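PDB 2WSI: flavin adenine dinucleotide synthase from Saccharomyces cerevisiae, which catalyses transfer of the adenylyl group of ATP to flavin mononucleotide, forming the coenzyme flavin adenine dinucleotide and releasing diphosphate. Local coordinates for residues I27-E32 and L199-S204; M99-T104 and R126-L131. All coordinates share one frame; numbering follows the deposited sequence.

Contact 1. Residues I27-E32 and L199-S204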
ATOM      1  N   ILE A  27     -14.256   9.120  -7.709  1.00 19.95           N
ATOM      2  CA  ILE A  27     -14.734   8.687  -6.405  1.00 22.68           C
ATOM      3  C   ILE A  27     -15.585   7.449  -6.543  1.00 20.40           C
ATOM      4  O   ILE A  27     -15.418   6.501  -5.772  1.00 17.65           O
ATOM      5  CB  ILE A  27     -15.535   9.769  -5.639  1.00 25.33           C
ATOM      6  CG1 ILE A  27     -14.662  10.997  -5.348  1.00 27.10           C
ATOM      7  CG2 ILE A  27     -16.048   9.206  -4.302  1.00 20.49           C
ATOM      8  CD1 ILE A  27     -13.275  10.654  -4.911  1.00 34.23           C
ATOM      9  N   ALA A  28     -16.496   7.436  -7.512  1.00 23.11           N
ATOM     10  CA  ALA A  28     -17.399   6.282  -7.663  1.00 25.01           C
ATOM     11  C   ALA A  28     -16.619   5.026  -8.058  1.00 16.99           C
ATOM     12  O   ALA A  28     -16.907   3.932  -7.596  1.00 15.78           O
ATOM     13  CB  ALA A  28     -18.497   6.580  -8.702  1.00 23.59           C
ATOM     14  N   SER A  29     -15.648   5.194  -8.947  1.00 13.05           N
ATOM     15  CA  SER A  29     -14.782   4.094  -9.337  1.00 19.07           C
ATOM     16  C   SER A  29     -14.025   3.522  -8.121  1.00 13.00           C
ATOM     17  O   SER A  29     -13.851   2.318  -7.988  1.00 13.50           O
ATOM     18  CB  SER A  29     -13.761   4.602 -10.336  1.00 20.28           C
ATOM     19  OG  SER A  29     -12.789   3.629 -10.563  1.00 17.85           O
ATOM     20  N   THR A  30     -13.558   4.411  -7.265  1.00 15.53           N
ATOM     21  CA  THR A  30     -12.751   4.006  -6.105  1.00 12.01           C
ATOM     22  C   THR A  30     -13.632   3.349  -5.039  1.00 14.15           C
ATOM     23  O   THR A  30     -13.212   2.424  -4.354  1.00 12.83           O
ATOM     24  CB  THR A  30     -11.999   5.207  -5.543  1.00 10.07           C
ATOM     25  OG1 THR A  30     -11.185   5.792  -6.581  1.00 10.87           O
ATOM     26  CG2 THR A  30     -11.084   4.773  -4.330  1.00  7.84           C
ATOM     27  N   GLN A  31     -14.878   3.788  -4.934  1.00 13.73           N
ATOM     28  CA  GLN A  31     -15.822   3.142  -4.027  1.00 17.77           C
ATOM     29  C   GLN A  31     -16.072   1.725  -4.477  1.00 14.07           C
ATOM     30  O   GLN A  31     -16.098   0.812  -3.654  1.00 13.23           O
ATOM     31  CB  GLN A  31     -17.128   3.932  -3.943  1.00 17.37           C
ATOM     32  CG  GLN A  31     -16.954   5.246  -3.174  1.00 14.27           C
ATOM     33  CD  GLN A  31     -18.171   6.158  -3.295  1.00 25.59           C
ATOM     34  OE1 GLN A  31     -18.906   6.098  -4.283  1.00 17.75           O
ATOM     35  NE2 GLN A  31     -18.376   7.007  -2.299  1.00 16.52           N
ATOM     36  N   GLU A  32     -16.214   1.524  -5.783  1.00 12.53           N
ATOM     37  CA  GLU A  32     -16.354   0.175  -6.303  1.00 19.33           C
ATOM     38  C   GLU A  32     -15.100  -0.689  -6.082  1.00 14.68           C
ATOM     39  O   GLU A  32     -15.217  -1.883  -5.783  1.00 13.28           O
ATOM     40  CB  GLU A  32     -16.647   0.176  -7.797  1.00 22.45           C
ATOM     41  CG  GLU A  32     -16.689  -1.235  -8.371  1.00 20.36           C
ATOM     42  CD  GLU A  32     -16.952  -1.260  -9.872  1.00 46.84           C
ATOM     43  OE1 GLU A  32     -16.025  -0.910 -10.642  1.00 56.50           O
ATOM     44  OE2 GLU A  32     -18.078  -1.641 -10.284  1.00 56.63           O
ATOM     45  N   LEU A 199      -4.411   3.713 -10.939  1.00 10.66           N
ATOM     46  CA  LEU A 199      -3.580   4.720 -10.285  1.00 12.44           C
ATOM     47  C   LEU A 199      -4.449   5.825  -9.679  1.00 12.58           C
ATOM     48  O   LEU A 199      -4.185   6.319  -8.585  1.00  8.91           O
ATOM     49  CB  LEU A 199      -2.573   5.283 -11.284  1.00 11.75           C
ATOM     50  CG  LEU A 199      -1.617   6.343 -10.743  1.00 15.25           C
ATOM     51  CD1 LEU A 199      -0.908   5.840  -9.466  1.00 14.13           C
ATOM     52  CD2 LEU A 199      -0.597   6.717 -11.853  1.00 14.36           C
ATOM     53  N   THR A 200      -5.513   6.205 -10.370  1.00  9.51           N
ATOM     54  CA  THR A 200      -6.376   7.252  -9.826  1.00 11.79           C
ATOM     55  C   THR A 200      -7.080   6.789  -8.541  1.00 11.59           C
ATOM     56  O   THR A 200      -7.308   7.597  -7.637  1.00  9.88           O
ATOM     57  CB  THR A 200      -7.455   7.730 -10.863  1.00 17.44           C
ATOM     58  OG1 THR A 200      -8.280   6.630 -11.234  1.00 22.79           O
ATOM     59  CG2 THR A 200      -6.787   8.262 -12.114  1.00 13.08           C
ATOM     60  N   ASN A 201      -7.458   5.514  -8.476  1.00  8.12           N
ATOM     61  CA  ASN A 201      -8.104   4.993  -7.275  1.00 10.50           C
ATOM     62  C   ASN A 201      -7.108   5.048  -6.113  1.00 10.19           C
ATOM     63  O   ASN A 201      -7.474   5.405  -5.000  1.00  8.46           O
ATOM     64  CB  ASN A 201      -8.522   3.547  -7.437  1.00  9.41           C
ATOM     65  CG  ASN A 201      -9.542   3.323  -8.556  1.00 17.30           C
ATOM     66  OD1 ASN A 201     -10.542   4.039  -8.733  1.00 15.50           O
ATOM     67  ND2 ASN A 201      -9.297   2.285  -9.294  1.00  9.44           N
ATOM     68  N   ILE A 202      -5.852   4.718  -6.395  1.00  6.93           N
ATOM     69  CA  ILE A 202      -4.844   4.649  -5.340  1.00  9.64           C
ATOM     70  C   ILE A 202      -4.679   6.050  -4.715  1.00 10.81           C
ATOM     71  O   ILE A 202      -4.814   6.222  -3.502  1.00  8.66           O
ATOM     72  CB  ILE A 202      -3.510   4.110  -5.888  1.00  9.78           C
ATOM     73  CG1 ILE A 202      -3.644   2.605  -6.226  1.00  8.32           C
ATOM     74  CG2 ILE A 202      -2.384   4.353  -4.854  1.00  6.85           C
ATOM     75  CD1 ILE A 202      -3.865   1.705  -4.946  1.00 10.72           C
ATOM     76  N   TRP A 203      -4.441   7.067  -5.542  1.00  8.10           N
ATOM     77  CA  TRP A 203      -4.222   8.402  -4.996  1.00 11.62           C
ATOM     78  C   TRP A 203      -5.486   8.961  -4.334  1.00 12.32           C
ATOM     79  O   TRP A 203      -5.412   9.623  -3.299  1.00  8.85           O
ATOM     80  CB  TRP A 203      -3.792   9.400  -6.071  1.00 13.48           C
ATOM     81  CG  TRP A 203      -2.446   9.197  -6.713  1.00 12.71           C
ATOM     82  CD1 TRP A 203      -2.189   9.183  -8.050  1.00 13.57           C
ATOM     83  CD2 TRP A 203      -1.171   9.039  -6.059  1.00 16.44           C
ATOM     84  NE1 TRP A 203      -0.833   9.012  -8.271  1.00 12.76           N
ATOM     85  CE2 TRP A 203      -0.192   8.926  -7.072  1.00 16.52           C
ATOM     86  CE3 TRP A 203      -0.763   8.993  -4.728  1.00 15.89           C
ATOM     87  CZ2 TRP A 203       1.169   8.755  -6.786  1.00 18.92           C
ATOM     88  CZ3 TRP A 203       0.611   8.814  -4.450  1.00 14.08           C
ATOM     89  CH2 TRP A 203       1.537   8.685  -5.472  1.00 17.85           C
ATOM     90  N   SER A 204      -6.640   8.739  -4.951  1.00  8.82           N
ATOM     91  CA  SER A 204      -7.865   9.295  -4.399  1.00 10.84           C
ATOM     92  C   SER A 204      -8.081   8.757  -2.990  1.00 14.16           C
ATOM     93  O   SER A 204      -8.388   9.521  -2.083  1.00 10.45           O
ATOM     94  CB  SER A 204      -9.088   8.958  -5.244  1.00 14.38           C
ATOM     95  OG  SER A 204     -10.246   9.384  -4.561  1.00 10.12           O
TER
HETATM   96  O   HOH W   1     -10.763   5.900 -12.190  1.00 35.56           O
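Thr30 and Asn201 meet where two helices come closest. Their CA atoms lie only 4.9 Å apart, and their side chains run by one another, heading opposite ways. Thr30 stands with OG1 anti to its carbonyl carbon (chi1 -57°). This hydroxyl lies 3.3 Å from the CA of Asn201. The methyl CG2 of Thr30 lies against the backbone O of Asn201, at 3.7 Å. The OG1 of Thr30 is also hydrogen-bonded to the backbone O of Ile26, one turn back in its own helix.

The CB of Asn201 points toward helix 25-45. The flat amide end comes up to both hydroxyls, with CG 3.6 Å from Thr30 OG1 and 3.8 Å from Ser29 OG. An alanine in place of Asn201 would probably open a gap beside Ser29 and Thr30 and leave their hydroxyls without the polar amide group next to them.

The two segments belong to helices 25-45 and 199-209. The axes of residues 27-32 and 199-204 cross at -89° and pass 9.1 Å apart. Helix 199-209 belongs to the phosphoadenosine phosphosulfate reductase domain. The contact is buried helix-to-helix packing, away from the FAD site.

Beside Ser29 a water bridges the helices. It donates to Thr200 OG1 at 2.8 Å, and weakly to Ser29 OG. Asp198 is a further hydrogen-bond partner of Thr200 OG1, and it also binds the backbone N of Asn201. Ile27 sends the end of its chain across to the next turn of helix 199-209, where CD1 touches Ser204 OG at 3.3 Å. That buried hydroxyl is hydrogen-bonded to Glu250 and to Tyr17 of helix 3-18, while the side chains of Ile27 and Thr30 also rest on Tyr17.

Contact 2. Residues M99-T104 and R126-L131; sequences MQRLPT and RYCLSL
Arg101 lays one face of its guanidinium over Ser130, whose CA sits 4.0 Å above the plane, displaced from the centre of the group. The chain of Arg101 bends at chi3 (-67°), and NE lies 3.8 Å from Ser130 CB. The amide of Gln100 is the second flat group. Its NE2 gives a nearly straight hydrogen bond to Arg101 O, which lies in the plane of the Gln100 amide, though NE2 stands above the carbonyl plane. NE2 also bonds to Leu52 O.

Beyond them, strands 102-106 and 129-133 pair in parallel, as part of a beta-alpha-beta crossover through helix 114-126. Leu102 N bonds to Cys128 O at 2.9 Å, and Thr104 N bonds to Ser130 O. On the face that carries Leu102, Thr104, Leu129 and Leu131, Leu102 and Leu129 run alongside each other in the same direction. Thr104 crosses Leu129 obliquely, OG1 to CB at 3.5 Å, and its CG2 meets Leu131 CD1.

Leu102 O accepts two bonds from opposite faces of its plane, from Ser130 N at 2.8 Å and from Thr104 OG1. The bond from OG1 probably holds chi1 of Thr104, whose side chain lies about 7 Å from the bound FAD, and gives the hydroxyl a partner among apolar neighbours.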
ATOM      1  N   MET A  99      -5.136  -8.457  21.821  1.00 30.49           N
ATOM      2  CA  MET A  99      -4.015  -7.540  21.978  1.00 27.92           C
ATOM      3  C   MET A  99      -2.755  -8.203  21.413  1.00 26.07           C
ATOM      4  O   MET A  99      -2.114  -9.015  22.072  1.00 26.11           O
ATOM      5  CB  MET A  99      -3.840  -7.137  23.453  1.00 26.29           C
ATOM      6  CG  MET A  99      -2.855  -5.972  23.679  1.00 28.19           C
ATOM      7  SD  MET A  99      -3.478  -4.261  23.470  1.00 24.76           S
ATOM      8  CE  MET A  99      -4.476  -3.961  24.924  1.00 34.07           C
ATOM      9  N   GLN A 100      -2.416  -7.845  20.180  1.00 18.85           N
ATOM     10  CA  GLN A 100      -1.317  -8.452  19.454  1.00 16.74           C
ATOM     11  C   GLN A 100      -0.909  -7.582  18.257  1.00 20.94           C
ATOM     12  O   GLN A 100      -1.534  -6.561  17.979  1.00 14.10           O
ATOM     13  CB  GLN A 100      -1.743  -9.824  18.923  1.00 22.69           C
ATOM     14  CG  GLN A 100      -2.870  -9.737  17.881  1.00 20.62           C
ATOM     15  CD  GLN A 100      -3.020 -11.029  17.115  1.00 22.34           C
ATOM     16  OE1 GLN A 100      -3.816 -11.879  17.493  1.00 22.30           O
ATOM     17  NE2 GLN A 100      -2.229 -11.197  16.037  1.00 19.63           N
ATOM     18  N   ARG A 101       0.115  -8.023  17.530  1.00 17.63           N
ATOM     19  CA  ARG A 101       0.591  -7.310  16.341  1.00 12.54           C
ATOM     20  C   ARG A 101       0.286  -8.113  15.069  1.00 17.10           C
ATOM     21  O   ARG A 101       0.101  -9.326  15.125  1.00 16.30           O
ATOM     22  CB  ARG A 101       2.095  -7.059  16.464  1.00 19.31           C
ATOM     23  CG  ARG A 101       2.454  -6.347  17.777  1.00 20.58           C
ATOM     24  CD  ARG A 101       3.881  -5.866  17.813  1.00 25.64           C
ATOM     25  NE  ARG A 101       4.806  -6.989  17.823  1.00 24.91           N
ATOM     26  CZ  ARG A 101       6.130  -6.877  17.881  1.00 35.29           C
ATOM     27  NH1 ARG A 101       6.706  -5.680  17.955  1.00 34.35           N
ATOM     28  NH2 ARG A 101       6.875  -7.972  17.884  1.00 32.02           N
ATOM     29  N   LEU A 102       0.216  -7.420  13.933  1.00 13.59           N
ATOM     30  CA  LEU A 102      -0.148  -8.032  12.653  1.00 10.88           C
ATOM     31  C   LEU A 102       1.096  -8.597  11.966  1.00 12.89           C
ATOM     32  O   LEU A 102       2.039  -7.865  11.699  1.00  9.57           O
ATOM     33  CB  LEU A 102      -0.766  -6.967  11.734  1.00 10.22           C
ATOM     34  CG  LEU A 102      -1.514  -7.535  10.528  1.00 13.92           C
ATOM     35  CD1 LEU A 102      -2.796  -8.219  10.992  1.00  9.30           C
ATOM     36  CD2 LEU A 102      -1.855  -6.426   9.525  1.00 12.73           C
ATOM     37  N   PRO A 103       1.100  -9.896  11.664  1.00 11.10           N
ATOM     38  CA  PRO A 103       2.327 -10.450  11.090  1.00 12.42           C
ATOM     39  C   PRO A 103       2.626  -9.877   9.708  1.00 15.65           C
ATOM     40  O   PRO A 103       1.767  -9.921   8.822  1.00 10.09           O
ATOM     41  CB  PRO A 103       2.033 -11.948  10.970  1.00 13.33           C
ATOM     42  CG  PRO A 103       0.861 -12.202  11.865  1.00 20.41           C
ATOM     43  CD  PRO A 103       0.080 -10.930  11.943  1.00 16.83           C
ATOM     44  N   THR A 104       3.852  -9.404   9.528  1.00  9.91           N
ATOM     45  CA  THR A 104       4.188  -8.592   8.374  1.00 10.61           C
ATOM     46  C   THR A 104       5.599  -8.947   7.955  1.00 12.11           C
ATOM     47  O   THR A 104       6.425  -9.296   8.799  1.00  8.75           O
ATOM     48  CB  THR A 104       4.096  -7.078   8.722  1.00 11.92           C
ATOM     49  OG1 THR A 104       2.766  -6.765   9.169  1.00 16.36           O
ATOM     50  CG2 THR A 104       4.469  -6.185   7.500  1.00  9.55           C
ATOM     51  N   ARG A 126       2.812   2.695  13.859  1.00  9.43           N
ATOM     52  CA  ARG A 126       1.457   3.224  13.761  1.00 14.76           C
ATOM     53  C   ARG A 126       0.402   2.104  13.615  1.00 11.78           C
ATOM     54  O   ARG A 126      -0.664   2.158  14.216  1.00 13.60           O
ATOM     55  CB  ARG A 126       1.345   4.160  12.555  1.00 10.40           C
ATOM     56  CG  ARG A 126       0.101   5.033  12.550  1.00 12.93           C
ATOM     57  CD  ARG A 126       0.085   5.988  11.320  1.00 13.05           C
ATOM     58  NE  ARG A 126      -1.190   6.698  11.216  1.00 16.83           N
ATOM     59  CZ  ARG A 126      -1.661   7.560  12.119  1.00 22.34           C
ATOM     60  NH1 ARG A 126      -0.960   7.832  13.214  1.00 18.60           N
ATOM     61  NH2 ARG A 126      -2.848   8.149  11.930  1.00 21.98           N
ATOM     62  N   TYR A 127       0.666   1.113  12.777  1.00  9.23           N
ATOM     63  CA  TYR A 127      -0.388   0.120  12.475  1.00 12.89           C
ATOM     64  C   TYR A 127      -0.191  -1.159  13.295  1.00 16.07           C
ATOM     65  O   TYR A 127      -0.880  -2.138  13.078  1.00 12.52           O
ATOM     66  CB  TYR A 127      -0.405  -0.221  10.996  1.00  9.88           C
ATOM     67  CG  TYR A 127      -0.602   0.971  10.113  1.00  9.94           C
ATOM     68  CD1 TYR A 127      -1.652   1.849  10.327  1.00 13.50           C
ATOM     69  CD2 TYR A 127       0.277   1.235   9.068  1.00  9.26           C
ATOM     70  CE1 TYR A 127      -1.834   2.961   9.515  1.00 12.80           C
ATOM     71  CE2 TYR A 127       0.094   2.338   8.238  1.00 12.92           C
ATOM     72  CZ  TYR A 127      -0.961   3.190   8.471  1.00 14.11           C
ATOM     73  OH  TYR A 127      -1.141   4.283   7.664  1.00 10.79           O
ATOM     74  N   CYS A 128       0.773  -1.138  14.213  1.00 10.95           N
ATOM     75  CA  CYS A 128       0.989  -2.262  15.124  1.00 11.68           C
ATOM     76  C   CYS A 128       1.278  -3.544  14.342  1.00 12.25           C
ATOM     77  O   CYS A 128       0.626  -4.594  14.530  1.00 10.33           O
ATOM     78  CB  CYS A 128      -0.246  -2.467  16.035  1.00  9.62           C
ATOM     79  SG  CYS A 128       0.132  -3.358  17.560  1.00 22.48           S
ATOM     80  N   LEU A 129       2.271  -3.438  13.473  1.00 10.29           N
ATOM     81  CA  LEU A 129       2.749  -4.560  12.687  1.00  9.57           C
ATOM     82  C   LEU A 129       3.861  -5.274  13.423  1.00 13.57           C
ATOM     83  O   LEU A 129       4.728  -4.645  13.998  1.00 15.89           O
ATOM     84  CB  LEU A 129       3.330  -4.054  11.369  1.00 10.31           C
ATOM     85  CG  LEU A 129       2.386  -3.119  10.612  1.00 12.89           C
ATOM     86  CD1 LEU A 129       3.025  -2.714   9.258  1.00 11.31           C
ATOM     87  CD2 LEU A 129       1.030  -3.802  10.425  1.00  7.16           C
ATOM     88  N   SER A 130       3.844  -6.585  13.362  1.00  9.96           N
ATOM     89  CA  SER A 130       4.952  -7.396  13.856  1.00 17.13           C
ATOM     90  C   SER A 130       5.835  -7.661  12.665  1.00 14.16           C
ATOM     91  O   SER A 130       5.542  -8.512  11.822  1.00 13.07           O
ATOM     92  CB  SER A 130       4.470  -8.730  14.409  1.00 16.42           C
ATOM     93  OG  SER A 130       5.584  -9.523  14.803  1.00 25.75           O
ATOM     94  N   LEU A 131       6.918  -6.916  12.585  1.00 12.05           N
ATOM     95  CA  LEU A 131       7.698  -6.904  11.364  1.00 16.23           C
ATOM     96  C   LEU A 131       8.842  -7.904  11.348  1.00 18.78           C
ATOM     97  O   LEU A 131       9.761  -7.825  12.166  1.00 20.00           O
ATOM     98  CB  LEU A 131       8.250  -5.498  11.168  1.00 21.20           C
ATOM     99  CG  LEU A 131       8.898  -5.235   9.817  1.00 23.89           C
ATOM    100  CD1 LEU A 131       7.793  -5.102   8.741  1.00 19.18           C
ATOM    101  CD2 LEU A 131       9.715  -3.987   9.918  1.00 21.52           C
TER

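How the contacts relate
From the N terminus the chain forms helix 3-18 and then enters helix 25-45, where residues 27-32 open contact 1. It goes on through strand 56-59 and helix 64-87 to residues 99-104. Helix 114-126 brings it back to 126-131, so contact 2 closes a short loop between neighbouring strands of the sheet. The chain then supplies the remaining strands and returns at 199-204, closing the long loop of contact 1. Contact 2 is thus nested inside contact 1. Their centres are about 27 Å apart, on opposite sides of the chain's centre, and they do not touch. Helix 64-87 links them: Lys64 meets Leu199 and Ile202, while Tyr73 and Leu77 meet Leu102.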